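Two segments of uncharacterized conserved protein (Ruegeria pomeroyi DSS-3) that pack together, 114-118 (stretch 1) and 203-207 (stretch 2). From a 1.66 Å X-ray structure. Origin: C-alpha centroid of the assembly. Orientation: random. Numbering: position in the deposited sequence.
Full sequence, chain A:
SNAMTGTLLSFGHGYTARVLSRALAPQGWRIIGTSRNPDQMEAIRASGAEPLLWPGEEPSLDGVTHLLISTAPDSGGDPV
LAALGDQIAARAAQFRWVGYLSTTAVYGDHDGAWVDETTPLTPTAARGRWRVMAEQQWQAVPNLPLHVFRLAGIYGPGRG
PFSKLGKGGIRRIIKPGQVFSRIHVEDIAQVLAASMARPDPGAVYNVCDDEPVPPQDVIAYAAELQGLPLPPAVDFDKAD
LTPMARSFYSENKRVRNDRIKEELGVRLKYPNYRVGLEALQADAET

Stretch 1 114-118: WVDET
Stretch 2 (203-207) AVYNV

Trp 114 and Val 115 are strand (phi/psi -88/139 and -125/153). Asp 116 remains extended (-133/-171). The chain then turns at Glu 117 (-67/-10) and Thr 118 (-97/-6). Val 204 (-117/137), Tyr 205 (-132/127), Asn 206 (-73/134) and Val 207 (-124/93) are strand. The two stretches run in roughly opposite directions. The closest CA pair is Glu 117 CA and Val 204 CA, 6.3 Å apart.

One direct hydrogen bond crosses the contact. Asn 206 N donates to Glu 117 OE2 at 2.9 Å, nearly linear at 174°. Glu 117 reaches it with chi1 m (-66°), chi2 p (86°) and chi3 -18°. A carboxylate thus satisfies a strand amide. Water 1 bridges the same two residues, donating to Glu 117 OE2 and to Asn 206 O, each at 2.9 Å.

Within the first stretch, Asp 116 (chi1 p, chi2 32°) bonds twice to Thr 118. Asp 116 OD1 accepts from Thr 118 N at 2.7 Å and from Thr 118 OG1 at 2.6 Å. Thr 118 is also p.

The other close approaches are not hydrogen bonds. Glu 117 CG lies 3.3 Å from Val 204 O, which has no hydrogen-bond partner, and 4.2 Å from Val 204 CG1. Val 204 is t, Asn 206 m; both CA-to-CB bonds point toward stretch 1. Those of Tyr 205 (m) and Val 207 (t) point away, an alternation usual in a strand.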

ATOM      1  N   TRP A 114      12.099  -7.563 -14.646  1.00 15.52           N
ATOM      2  CA  TRP A 114      10.903  -8.000 -13.941  1.00 15.49           C
ATOM      3  C   TRP A 114      11.257  -8.803 -12.701  1.00 20.21           C
ATOM      4  O   TRP A 114      12.176  -9.623 -12.721  1.00 22.84           O
ATOM      5  CB  TRP A 114      10.006  -8.835 -14.866  1.00 14.80           C
ATOM      6  CG  TRP A 114       9.296  -8.023 -15.909  1.00 18.90           C
ATOM      7  CD1 TRP A 114       9.744  -7.726 -17.163  1.00 21.19           C
ATOM      8  CD2 TRP A 114       8.009  -7.412 -15.784  1.00 14.36           C
ATOM      9  NE1 TRP A 114       8.815  -6.955 -17.824  1.00 18.03           N
ATOM     10  CE2 TRP A 114       7.742  -6.747 -16.999  1.00 12.29           C
ATOM     11  CE3 TRP A 114       7.059  -7.352 -14.758  1.00 14.98           C
ATOM     12  CZ2 TRP A 114       6.561  -6.052 -17.217  1.00 12.42           C
ATOM     13  CZ3 TRP A 114       5.890  -6.662 -14.978  1.00 14.13           C
ATOM     14  CH2 TRP A 114       5.652  -6.014 -16.195  1.00 13.91           C
ATOM     15  N   VAL A 115      10.522  -8.547 -11.626  1.00 12.30           N
ATOM     16  CA  VAL A 115      10.709  -9.237 -10.363  1.00 15.29           C
ATOM     17  C   VAL A 115       9.384  -9.843  -9.932  1.00 12.42           C
ATOM     18  O   VAL A 115       8.318  -9.379 -10.328  1.00 12.63           O
ATOM     19  CB  VAL A 115      11.223  -8.268  -9.266  1.00 21.62           C
ATOM     20  CG1 VAL A 115      12.522  -7.604  -9.716  1.00 19.98           C
ATOM     21  CG2 VAL A 115      10.174  -7.197  -8.941  1.00 16.13           C
ATOM     22  N   ASP A 116       9.443 -10.916  -9.154  1.00 15.36           N
ATOM     23  CA  ASP A 116       8.231 -11.477  -8.587  1.00 19.28           C
ATOM     24  C   ASP A 116       8.445 -11.746  -7.105  1.00 12.65           C
ATOM     25  O   ASP A 116       9.455 -11.335  -6.532  1.00 12.70           O
ATOM     26  CB  ASP A 116       7.756 -12.728  -9.348  1.00 22.66           C
ATOM     27  CG  ASP A 116       8.770 -13.869  -9.330  1.00 21.28           C
ATOM     28  OD1 ASP A 116       9.506 -14.015  -8.336  1.00 18.34           O
ATOM     29  OD2 ASP A 116       8.813 -14.633 -10.322  1.00 22.49           O
ATOM     30  N   GLU A 117       7.496 -12.431  -6.489  1.00 18.11           N
ATOM     31  CA  GLU A 117       7.546 -12.658  -5.057  1.00 23.09           C
ATOM     32  C   GLU A 117       8.701 -13.578  -4.641  1.00 25.04           C
ATOM     33  O   GLU A 117       8.990 -13.694  -3.455  1.00 13.01           O
ATOM     34  CB  GLU A 117       6.207 -13.200  -4.545  1.00 20.91           C
ATOM     35  CG  GLU A 117       5.033 -12.223  -4.665  1.00 13.08           C
ATOM     36  CD  GLU A 117       4.340 -12.267  -6.017  1.00 12.94           C
ATOM     37  OE1 GLU A 117       4.933 -12.777  -6.994  1.00 13.53           O
ATOM     38  OE2 GLU A 117       3.188 -11.784  -6.102  1.00 14.17           O
ATOM     39  N   THR A 118       9.366 -14.208  -5.611  1.00 22.14           N
ATOM     40  CA  THR A 118      10.512 -15.078  -5.306  1.00 21.78           C
ATOM     41  C   THR A 118      11.852 -14.374  -5.479  1.00 16.97           C
ATOM     42  O   THR A 118      12.905 -14.929  -5.178  1.00 19.21           O
ATOM     43  CB  THR A 118      10.526 -16.360  -6.176  1.00 24.09           C
ATOM     44  OG1 THR A 118      10.870 -16.026  -7.531  1.00 22.61           O
ATOM     45  CG2 THR A 118       9.175 -17.051  -6.139  1.00 24.18           C
ATOM     46  N   ALA A 203       2.191 -16.551   2.828  1.00 20.42           N
ATOM     47  CA  ALA A 203       2.199 -16.102   1.443  1.00 22.36           C
ATOM     48  C   ALA A 203       2.595 -14.637   1.341  1.00 13.99           C
ATOM     49  O   ALA A 203       2.280 -13.851   2.220  1.00 14.19           O
ATOM     50  CB  ALA A 203       0.844 -16.321   0.804  1.00 21.61           C
ATOM     51  N   VAL A 204       3.302 -14.310   0.264  1.00 16.27           N
ATOM     52  CA  VAL A 204       3.631 -12.935  -0.099  1.00 15.37           C
ATOM     53  C   VAL A 204       2.976 -12.627  -1.441  1.00 13.62           C
ATOM     54  O   VAL A 204       3.027 -13.441  -2.361  1.00 14.66           O
ATOM     55  CB  VAL A 204       5.154 -12.750  -0.232  1.00 17.06           C
ATOM     56  CG1 VAL A 204       5.490 -11.313  -0.626  1.00 18.19           C
ATOM     57  CG2 VAL A 204       5.848 -13.117   1.059  1.00 19.16           C
ATOM     58  N   TYR A 205       2.380 -11.441  -1.572  1.00 15.59           N
ATOM     59  CA  TYR A 205       1.710 -11.057  -2.804  1.00 13.58           C
ATOM     60  C   TYR A 205       2.156  -9.671  -3.192  1.00 13.61           C
ATOM     61  O   TYR A 205       2.077  -8.759  -2.376  1.00 13.80           O
ATOM     62  CB  TYR A 205       0.193 -10.997  -2.618  1.00 13.70           C
ATOM     63  CG  TYR A 205      -0.413 -12.257  -2.057  1.00 13.73           C
ATOM     64  CD1 TYR A 205      -0.796 -13.293  -2.893  1.00 17.03           C
ATOM     65  CD2 TYR A 205      -0.617 -12.398  -0.694  1.00 18.28           C
ATOM     66  CE1 TYR A 205      -1.354 -14.451  -2.381  1.00 20.30           C
ATOM     67  CE2 TYR A 205      -1.173 -13.551  -0.171  1.00 17.14           C
ATOM     68  CZ  TYR A 205      -1.548 -14.567  -1.018  1.00 19.12           C
ATOM     69  OH  TYR A 205      -2.098 -15.716  -0.490  1.00 17.80           O
ATOM     70  N   ASN A 206       2.625  -9.529  -4.425  1.00 13.42           N
ATOM     71  CA  ASN A 206       2.814  -8.205  -5.019  1.00 13.44           C
ATOM     72  C   ASN A 206       1.457  -7.605  -5.350  1.00 18.06           C
ATOM     73  O   ASN A 206       0.614  -8.272  -5.942  1.00 15.62           O
ATOM     74  CB  ASN A 206       3.617  -8.301  -6.310  1.00 13.22           C
ATOM     75  CG  ASN A 206       5.061  -8.649  -6.080  1.00 13.14           C
ATOM     76  OD1 ASN A 206       5.746  -9.115  -6.995  1.00 16.68           O
ATOM     77  ND2 ASN A 206       5.539  -8.434  -4.865  1.00 13.28           N
ATOM     78  N   VAL A 207       1.249  -6.336  -5.008  1.00 16.11           N
ATOM     79  CA  VAL A 207      -0.032  -5.702  -5.277  1.00 13.84           C
ATOM     80  C   VAL A 207       0.214  -4.455  -6.099  1.00 13.86           C
ATOM     81  O   VAL A 207       0.485  -3.388  -5.558  1.00 16.61           O
ATOM     82  CB  VAL A 207      -0.813  -5.367  -3.986  1.00 14.10           C
ATOM     83  CG1 VAL A 207      -2.191  -4.830  -4.334  1.00 14.21           C
ATOM     84  CG2 VAL A 207      -0.946  -6.614  -3.111  1.00 14.10           C
TER
HETATM   85  O   HOH W   1       0.735 -10.850  -7.217  1.00 11.72           O